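Local atomic coordinates of D-2-hydroxyacid dehydrogensase protein (PDB entry 4LSW), a protein that probably interconverts D-2-hydroxyacids and the matching 2-oxoacids, using a nicotinamide coenzyme as hydride carrier. Residues E18-A23 / Q295-N300; V109-A114 / L277-H282; V192-A195 / F200-V203. All coordinates share one frame; numbering follows the deposited sequence.

Contact 1. Residues E18-A23 / Q295-N300; sequences EPLDAA and QLLRDN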
loop_
_atom_site.group_PDB
_atom_site.type_symbol
_atom_site.label_atom_id
_atom_site.label_comp_id
_atom_site.label_asym_id
_atom_site.label_seq_id
_atom_site.Cartn_x
_atom_site.Cartn_y
_atom_site.Cartn_z
ATOM N N GLU A 18 -11.150 -21.179 4.760
ATOM C CA GLU A 18 -11.360 -22.462 5.422
ATOM C C GLU A 18 -11.367 -22.360 6.954
ATOM O O GLU A 18 -12.317 -22.819 7.586
ATOM C CB GLU A 18 -10.368 -23.515 4.907
ATOM C CG GLU A 18 -10.577 -23.866 3.441
ATOM C CD GLU A 18 -9.385 -24.571 2.827
ATOM O OE1 GLU A 18 -8.739 -25.373 3.533
ATOM O OE2 GLU A 18 -9.097 -24.315 1.639
ATOM N N PRO A 19 -10.336 -21.735 7.569
ATOM C CA PRO A 19 -10.412 -21.677 9.038
ATOM C C PRO A 19 -11.478 -20.720 9.568
ATOM O O PRO A 19 -11.968 -20.902 10.687
ATOM C CB PRO A 19 -9.014 -21.203 9.456
ATOM C CG PRO A 19 -8.421 -20.602 8.238
ATOM C CD PRO A 19 -9.004 -21.331 7.078
ATOM N N LEU A 20 -11.828 -19.711 8.782
ATOM C CA LEU A 20 -12.939 -18.838 9.155
ATOM C C LEU A 20 -14.247 -19.621 9.215
ATOM O O LEU A 20 -14.999 -19.514 10.191
ATOM C CB LEU A 20 -13.064 -17.660 8.181
ATOM C CG LEU A 20 -12.140 -16.460 8.416
ATOM C CD1 LEU A 20 -12.138 -15.540 7.209
ATOM C CD2 LEU A 20 -12.581 -15.709 9.656
ATOM N N ASP A 21 -14.513 -20.408 8.173
ATOM C CA ASP A 21 -15.747 -21.192 8.104
ATOM C C ASP A 21 -15.789 -22.294 9.150
ATOM O O ASP A 21 -16.865 -22.703 9.577
ATOM C CB ASP A 21 -15.941 -21.776 6.705
ATOM C CG ASP A 21 -16.531 -20.769 5.738
ATOM O OD1 ASP A 21 -17.432 -20.004 6.152
ATOM O OD2 ASP A 21 -16.093 -20.742 4.574
ATOM N N ALA A 22 -14.618 -22.755 9.577
ATOM C CA ALA A 22 -14.538 -23.809 10.590
ATOM C C ALA A 22 -14.875 -23.305 11.993
ATOM O O ALA A 22 -15.420 -24.046 12.817
ATOM C CB ALA A 22 -13.162 -24.456 10.579
ATOM N N ALA A 23 -14.532 -22.050 12.268
ATOM C CA ALA A 23 -14.730 -21.480 13.595
ATOM C C ALA A 23 -16.022 -20.680 13.726
ATOM O O ALA A 23 -16.565 -20.559 14.825
ATOM C CB ALA A 23 -13.548 -20.605 13.974
ATOM N N GLN A 295 -3.853 -14.354 8.760
ATOM C CA GLN A 295 -3.717 -14.904 10.105
ATOM C C GLN A 295 -4.046 -13.864 11.172
ATOM O O GLN A 295 -4.675 -14.174 12.186
ATOM C CB GLN A 295 -2.294 -15.437 10.320
ATOM C CG GLN A 295 -2.107 -16.204 11.631
ATOM C CD GLN A 295 -2.857 -17.523 11.646
ATOM O OE1 GLN A 295 -2.617 -18.402 10.813
ATOM N NE2 GLN A 295 -3.781 -17.667 12.592
ATOM N N LEU A 296 -3.619 -12.627 10.935
ATOM C CA LEU A 296 -3.841 -11.536 11.875
ATOM C C LEU A 296 -5.319 -11.158 11.948
ATOM O O LEU A 296 -5.857 -10.923 13.033
ATOM C CB LEU A 296 -2.984 -10.334 11.470
ATOM C CG LEU A 296 -2.930 -9.149 12.432
ATOM C CD1 LEU A 296 -2.720 -9.616 13.868
ATOM C CD2 LEU A 296 -1.818 -8.191 11.997
ATOM N N LEU A 297 -5.964 -11.089 10.789
ATOM C CA LEU A 297 -7.403 -10.879 10.742
ATOM C C LEU A 297 -8.096 -11.955 11.574
ATOM O O LEU A 297 -8.915 -11.658 12.442
ATOM C CB LEU A 297 -7.898 -10.946 9.302
ATOM C CG LEU A 297 -9.421 -10.961 9.149
ATOM C CD1 LEU A 297 -9.997 -9.551 9.072
ATOM C CD2 LEU A 297 -9.813 -11.764 7.924
ATOM N N ARG A 298 -7.745 -13.208 11.324
ATOM C CA ARG A 298 -8.394 -14.288 12.047
ATOM C C ARG A 298 -8.053 -14.259 13.539
ATOM O O ARG A 298 -8.924 -14.501 14.377
ATOM C CB ARG A 298 -8.053 -15.632 11.411
ATOM C CG ARG A 298 -8.623 -15.771 10.012
ATOM C CD ARG A 298 -8.356 -17.145 9.424
ATOM N NE ARG A 298 -7.004 -17.303 8.883
ATOM C CZ ARG A 298 -6.059 -18.064 9.427
ATOM N NH1 ARG A 298 -6.300 -18.733 10.546
ATOM N NH2 ARG A 298 -4.871 -18.164 8.844
ATOM N N ASP A 299 -6.806 -13.942 13.884
ATOM C CA ASP A 299 -6.424 -13.918 15.296
ATOM C C ASP A 299 -7.167 -12.841 16.090
ATOM O O ASP A 299 -7.471 -13.031 17.263
ATOM C CB ASP A 299 -4.907 -13.772 15.472
ATOM C CG ASP A 299 -4.143 -15.018 15.061
ATOM O OD1 ASP A 299 -4.767 -16.090 14.911
ATOM O OD2 ASP A 299 -2.908 -14.922 14.896
ATOM N N ASN A 300 -7.470 -11.716 15.445
ATOM C CA ASN A 300 -8.273 -10.683 16.085
ATOM C C ASN A 300 -9.685 -11.168 16.363
ATOM O O ASN A 300 -10.216 -10.940 17.448
ATOM C CB ASN A 300 -8.305 -9.398 15.248
ATOM C CG ASN A 300 -7.060 -8.553 15.432
ATOM O OD1 ASN A 300 -6.848 -7.966 16.492
ATOM N ND2 ASN A 300 -6.236 -8.481 14.396
#
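In a helix-helix contact on the domain built round the mixed sheet that contains strands 5-8 and 70-74, Pro19 and Leu20 of helix 14-23 pack their carbons on the methylenes and guanidinium face of Arg298 from helix 287-306, with no hydrogen bond across. The two short segments run nearly parallel (13°), their axes 10.9 Å apart at closest approach, a wide spacing that the long arginine side chain bridges. Pro19 CG sits over one face of the guanidinium, toward its rim and 3.6 Å from Arg298 NE; a compact, apolar proline ring can lie close over the flat group. On the opposite face lies the CA of Gln295, one turn earlier in the arginine's own helix. The methylene part of the chain rests on Leu20, whose CG is 3.9 Å from Arg298 CG. In the two-domain fold of this family the C-terminal helix returns to the domain where the chain began, and here it meets the first helix of that domain. The bend at chi3 (-80°) turns the arginine head across Pro19. Its NE forms a salt bridge with Asp16, while NH2 reaches Gln295 OE1 in a weak hydrogen bond. Cut back to an alanine, the Arg298 position would probably leave Asp16 without its charged mate and Pro19 and Leu20 without their cover. Deeper in, Leu20 CD1 lies 4.5 Å from Leu297 CD2, and Tyr12 touches both leucines.

Contact 2. Residues V109-A114 / L277-H282; sequences VAMMLA and LLQPHH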
loop_
_atom_site.group_PDB
_atom_site.type_symbol
_atom_site.label_atom_id
_atom_site.label_comp_id
_atom_site.label_asym_id
_atom_site.label_seq_id
_atom_site.Cartn_x
_atom_site.Cartn_y
_atom_site.Cartn_z
ATOM N N VAL A 109 12.611 -0.937 -3.516
ATOM C CA VAL A 109 14.030 -0.925 -3.831
ATOM C C VAL A 109 14.329 -1.724 -5.105
ATOM O O VAL A 109 15.122 -1.303 -5.946
ATOM C CB VAL A 109 14.835 -1.437 -2.629
ATOM C CG1 VAL A 109 16.297 -1.578 -2.978
ATOM C CG2 VAL A 109 14.651 -0.482 -1.472
ATOM N N ALA A 110 13.661 -2.866 -5.255
ATOM C CA ALA A 110 13.809 -3.685 -6.453
ATOM C C ALA A 110 13.415 -2.918 -7.706
ATOM O O ALA A 110 14.050 -3.051 -8.747
ATOM C CB ALA A 110 12.986 -4.931 -6.335
ATOM N N MET A 111 12.356 -2.128 -7.591
ATOM C CA MET A 111 11.873 -1.315 -8.696
ATOM C C MET A 111 12.870 -0.238 -9.113
ATOM O O MET A 111 13.091 -0.016 -10.300
ATOM C CB MET A 111 10.526 -0.682 -8.333
ATOM C CG MET A 111 9.379 -1.702 -8.333
ATOM S SD MET A 111 7.870 -1.130 -7.522
ATOM C CE MET A 111 7.385 0.262 -8.559
ATOM N N MET A 112 13.460 0.445 -8.138
ATOM C CA MET A 112 14.509 1.417 -8.428
ATOM C C MET A 112 15.648 0.764 -9.206
ATOM O O MET A 112 16.088 1.281 -10.233
ATOM C CB MET A 112 15.069 2.029 -7.136
ATOM C CG MET A 112 16.355 2.823 -7.363
ATOM S SD MET A 112 17.182 3.377 -5.862
ATOM C CE MET A 112 17.586 1.793 -5.156
ATOM N N LEU A 113 16.096 -0.396 -8.728
ATOM C CA LEU A 113 17.192 -1.096 -9.380
ATOM C C LEU A 113 16.815 -1.527 -10.792
ATOM O O LEU A 113 17.592 -1.351 -11.728
ATOM C CB LEU A 113 17.607 -2.319 -8.553
ATOM C CG LEU A 113 18.368 -2.009 -7.261
ATOM C CD1 LEU A 113 18.242 -3.189 -6.317
ATOM C CD2 LEU A 113 19.825 -1.734 -7.590
ATOM N N ALA A 114 15.622 -2.093 -10.938
ATOM C CA ALA A 114 15.166 -2.572 -12.239
ATOM C C ALA A 114 15.056 -1.453 -13.272
ATOM O O ALA A 114 15.443 -1.634 -14.420
ATOM C CB ALA A 114 13.844 -3.312 -12.108
ATOM N N LEU A 277 8.378 2.164 -15.379
ATOM C CA LEU A 277 8.220 0.772 -14.964
ATOM C C LEU A 277 6.855 0.588 -14.317
ATOM O O LEU A 277 6.549 1.227 -13.309
ATOM C CB LEU A 277 9.309 0.384 -13.960
ATOM C CG LEU A 277 9.237 -1.062 -13.474
ATOM C CD1 LEU A 277 9.693 -1.944 -14.586
ATOM C CD2 LEU A 277 10.089 -1.276 -12.220
ATOM N N LEU A 278 6.027 -0.287 -14.887
ATOM C CA LEU A 278 4.703 -0.544 -14.343
ATOM C C LEU A 278 4.693 -1.812 -13.476
ATOM O O LEU A 278 5.238 -2.836 -13.887
ATOM C CB LEU A 278 3.708 -0.722 -15.494
ATOM C CG LEU A 278 3.595 0.389 -16.532
ATOM C CD1 LEU A 278 2.808 -0.121 -17.749
ATOM C CD2 LEU A 278 2.928 1.604 -15.922
ATOM N N GLN A 279 4.060 -1.748 -12.310
ATOM C CA GLN A 279 3.805 -2.943 -11.492
ATOM C C GLN A 279 2.355 -2.960 -11.001
ATOM O O GLN A 279 1.797 -1.915 -10.656
ATOM C CB GLN A 279 4.770 -3.007 -10.299
ATOM C CG GLN A 279 6.236 -3.086 -10.674
ATOM C CD GLN A 279 6.685 -4.484 -11.091
ATOM O OE1 GLN A 279 6.991 -5.333 -10.246
ATOM N NE2 GLN A 279 6.735 -4.725 -12.397
ATOM N N PRO A 280 1.733 -4.155 -10.958
ATOM C CA PRO A 280 0.290 -4.254 -10.693
ATOM C C PRO A 280 -0.105 -4.244 -9.210
ATOM O O PRO A 280 -0.786 -5.160 -8.734
ATOM C CB PRO A 280 -0.074 -5.596 -11.336
ATOM C CG PRO A 280 1.158 -6.428 -11.111
ATOM C CD PRO A 280 2.315 -5.457 -11.324
ATOM N N HIS A 281 0.279 -3.184 -8.500
ATOM C CA HIS A 281 0.035 -3.065 -7.066
ATOM C C HIS A 281 0.272 -4.353 -6.292
ATOM O O HIS A 281 -0.624 -4.880 -5.626
ATOM C CB HIS A 281 -1.342 -2.465 -6.763
ATOM C CG HIS A 281 -1.402 -1.754 -5.446
ATOM N ND1 HIS A 281 -2.396 -0.852 -5.124
ATOM C CD2 HIS A 281 -0.573 -1.796 -4.376
ATOM C CE1 HIS A 281 -2.185 -0.385 -3.906
ATOM N NE2 HIS A 281 -1.085 -0.941 -3.430
ATOM N N HIS A 282 1.502 -4.844 -6.378
ATOM C CA HIS A 282 1.838 -6.070 -5.672
ATOM C C HIS A 282 3.007 -5.910 -4.705
ATOM O O HIS A 282 3.671 -6.898 -4.382
ATOM C CB HIS A 282 2.080 -7.243 -6.642
ATOM C CG HIS A 282 3.375 -7.175 -7.396
ATOM N ND1 HIS A 282 4.139 -8.294 -7.667
ATOM C CD2 HIS A 282 4.029 -6.134 -7.963
ATOM C CE1 HIS A 282 5.210 -7.943 -8.352
ATOM N NE2 HIS A 282 5.164 -6.636 -8.556
#
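Met111 meets a glutamine through carbon and sulfur while that same glutamine spends its polar end on its own segment. Met111 SD lies 4.1 Å from Gln279 CG, and the two side chains lie alongside with their ends pointing opposite ways; a bend at chi3 (63°) of the methionine brings CE to the same carbon. The amide is held at both its nitrogen and its oxygen: Gln279 NE2 donates to Leu278 O over 2.8 Å, and His282 NE2 donates to Gln279 OE1 at the same length and nearly straight, 169°. The histidine keeps the oxygen in its ring plane, yet approaches it from above the amide's carbonyl plane. Further back, Leu277 CD2 settles on the helix, 4.0 Å from Met111 CB and 4.3 Å from Ala114 CB, the small alanine leaving room for the branched methyl. This packing lays helix 101-116 against strand 276-278, an outer strand of the parallel Rossmann-type sheet, and the loop that follows it. Pro280 centres an inverse gamma turn in that loop. With no hydrogen bond across the contact, the helix is joined to the strand by dispersion and the exclusion of water, whereas the amide's directional bonds probably help to fix the shape of the loop.

Contact 3. Residues V192-A195 / F200-V203; sequences VTLA and FLFV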
loop_
_atom_site.group_PDB
_atom_site.type_symbol
_atom_site.label_atom_id
_atom_site.label_comp_id
_atom_site.label_asym_id
_atom_site.label_seq_id
_atom_site.Cartn_x
_atom_site.Cartn_y
_atom_site.Cartn_z
ATOM N N VAL A 192 9.945 19.532 -2.024
ATOM C CA VAL A 192 10.677 20.168 -3.115
ATOM C C VAL A 192 12.176 20.156 -2.861
ATOM O O VAL A 192 12.954 19.746 -3.733
ATOM C CB VAL A 192 10.192 21.611 -3.381
ATOM C CG1 VAL A 192 11.117 22.307 -4.375
ATOM C CG2 VAL A 192 8.781 21.584 -3.898
ATOM N N THR A 193 12.574 20.569 -1.658
ATOM C CA THR A 193 13.983 20.575 -1.280
ATOM C C THR A 193 14.541 19.159 -1.262
ATOM O O THR A 193 15.663 18.917 -1.718
ATOM C CB THR A 193 14.180 21.207 0.097
ATOM O OG1 THR A 193 13.576 22.509 0.110
ATOM C CG2 THR A 193 15.661 21.324 0.428
ATOM N N LEU A 194 13.758 18.221 -0.744
ATOM C CA LEU A 194 14.177 16.823 -0.715
ATOM C C LEU A 194 14.506 16.355 -2.129
ATOM O O LEU A 194 15.577 15.795 -2.394
ATOM C CB LEU A 194 13.064 15.952 -0.121
ATOM C CG LEU A 194 13.353 14.449 -0.030
ATOM C CD1 LEU A 194 14.471 14.208 0.955
ATOM C CD2 LEU A 194 12.097 13.715 0.386
ATOM N N ALA A 195 13.583 16.613 -3.046
ATOM C CA ALA A 195 13.728 16.147 -4.416
ATOM C C ALA A 195 14.902 16.788 -5.145
ATOM O O ALA A 195 15.583 16.142 -5.955
ATOM C CB ALA A 195 12.438 16.415 -5.168
ATOM N N PHE A 200 17.052 9.649 -6.766
ATOM C CA PHE A 200 15.957 8.695 -6.659
ATOM C C PHE A 200 15.087 9.169 -5.514
ATOM O O PHE A 200 15.607 9.456 -4.440
ATOM C CB PHE A 200 16.488 7.296 -6.308
ATOM C CG PHE A 200 17.521 6.768 -7.261
ATOM C CD1 PHE A 200 17.139 6.076 -8.401
ATOM C CD2 PHE A 200 18.877 6.945 -7.008
ATOM C CE1 PHE A 200 18.094 5.565 -9.282
ATOM C CE2 PHE A 200 19.837 6.447 -7.894
ATOM C CZ PHE A 200 19.446 5.753 -9.020
ATOM N N LEU A 201 13.783 9.283 -5.741
ATOM C CA LEU A 201 12.856 9.710 -4.683
ATOM C C LEU A 201 11.790 8.649 -4.467
ATOM O O LEU A 201 11.049 8.304 -5.400
ATOM C CB LEU A 201 12.168 11.029 -5.060
ATOM C CG LEU A 201 11.152 11.582 -4.060
ATOM C CD1 LEU A 201 11.826 11.945 -2.748
ATOM C CD2 LEU A 201 10.429 12.795 -4.644
ATOM N N PHE A 202 11.726 8.120 -3.256
ATOM C CA PHE A 202 10.727 7.115 -2.912
ATOM C C PHE A 202 9.552 7.785 -2.235
ATOM O O PHE A 202 9.736 8.540 -1.278
ATOM C CB PHE A 202 11.328 6.078 -1.953
ATOM C CG PHE A 202 12.344 5.180 -2.595
ATOM C CD1 PHE A 202 13.667 5.592 -2.745
ATOM C CD2 PHE A 202 11.973 3.931 -3.064
ATOM C CE1 PHE A 202 14.609 4.768 -3.342
ATOM C CE2 PHE A 202 12.917 3.103 -3.660
ATOM C CZ PHE A 202 14.229 3.522 -3.796
ATOM N N VAL A 203 8.346 7.499 -2.710
ATOM C CA VAL A 203 7.145 8.031 -2.081
ATOM C C VAL A 203 6.535 6.946 -1.207
ATOM O O VAL A 203 6.007 5.939 -1.707
ATOM C CB VAL A 203 6.135 8.512 -3.117
ATOM C CG1 VAL A 203 4.935 9.140 -2.420
ATOM C CG2 VAL A 203 6.794 9.511 -4.042
#
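Leu201, Ala195 and Leu194 make the contact, with Leu201 contributing more surface than either helix residue. It stands on strand 200-203 with its CB directed at helix 191-196, and its two methyls divide the work. CD1 goes to Leu194, where it meets CD2 at 3.6 Å, a close methyl-to-methyl touch, and lies 4.0 Å from the branch carbon CG of the same leucine. CD2 goes to Ala195, ending 4.2 Å from its CB. CG is anti to the backbone N in both leucines (chi1 180° in Leu194 and 179° in Leu201), which carries Leu194 CD2 and Leu201 CD1 out to meet each other, the two side chains coming together at a slant. Branched leucine suits the strand position because one residue can serve two neighbours on the helix; alanine suits the helix because a short side chain lets the strand methyl come in close to the turn. The touching residues are all buried and entirely apolar, and no hydrogen bond spans the contact. Only four residues separate the segments, making this a tight helix-to-strand step of the Rossmann-type domain, by which a short helix leads into a central parallel strand. Around it, Leu223 of helix 217-223 touches Leu201 and Ala222 touches Ala195, while strand 228-231 lies alongside through backbone hydrogen bonds from Leu201 to Met228 and Ile230.

The chain begins in one domain, where 18-23 waits for 295-300 near the C-terminal end; contact 1 therefore closes a loop of 271 intervening residues that holds the rest of the first domain's parallel strands and the whole Rossmann-type sheet. Inside it, helix 101-116 opens the loop that contact 2 closes at 277-282, and contact 3 is a short local closure nested within that. Nothing crosses. Contacts 2 and 3 reach the same parallel sheet and touch: Met112 CG packs 3.5 Å from Phe200 CD1, so helix 101-116 bridges strand 200-203 and edge strand 276-278. Contact 1 stands apart, its nearest atoms about 17 Å from contact 2, joined to it by the chain running from strand 276-278 into helix 287-306.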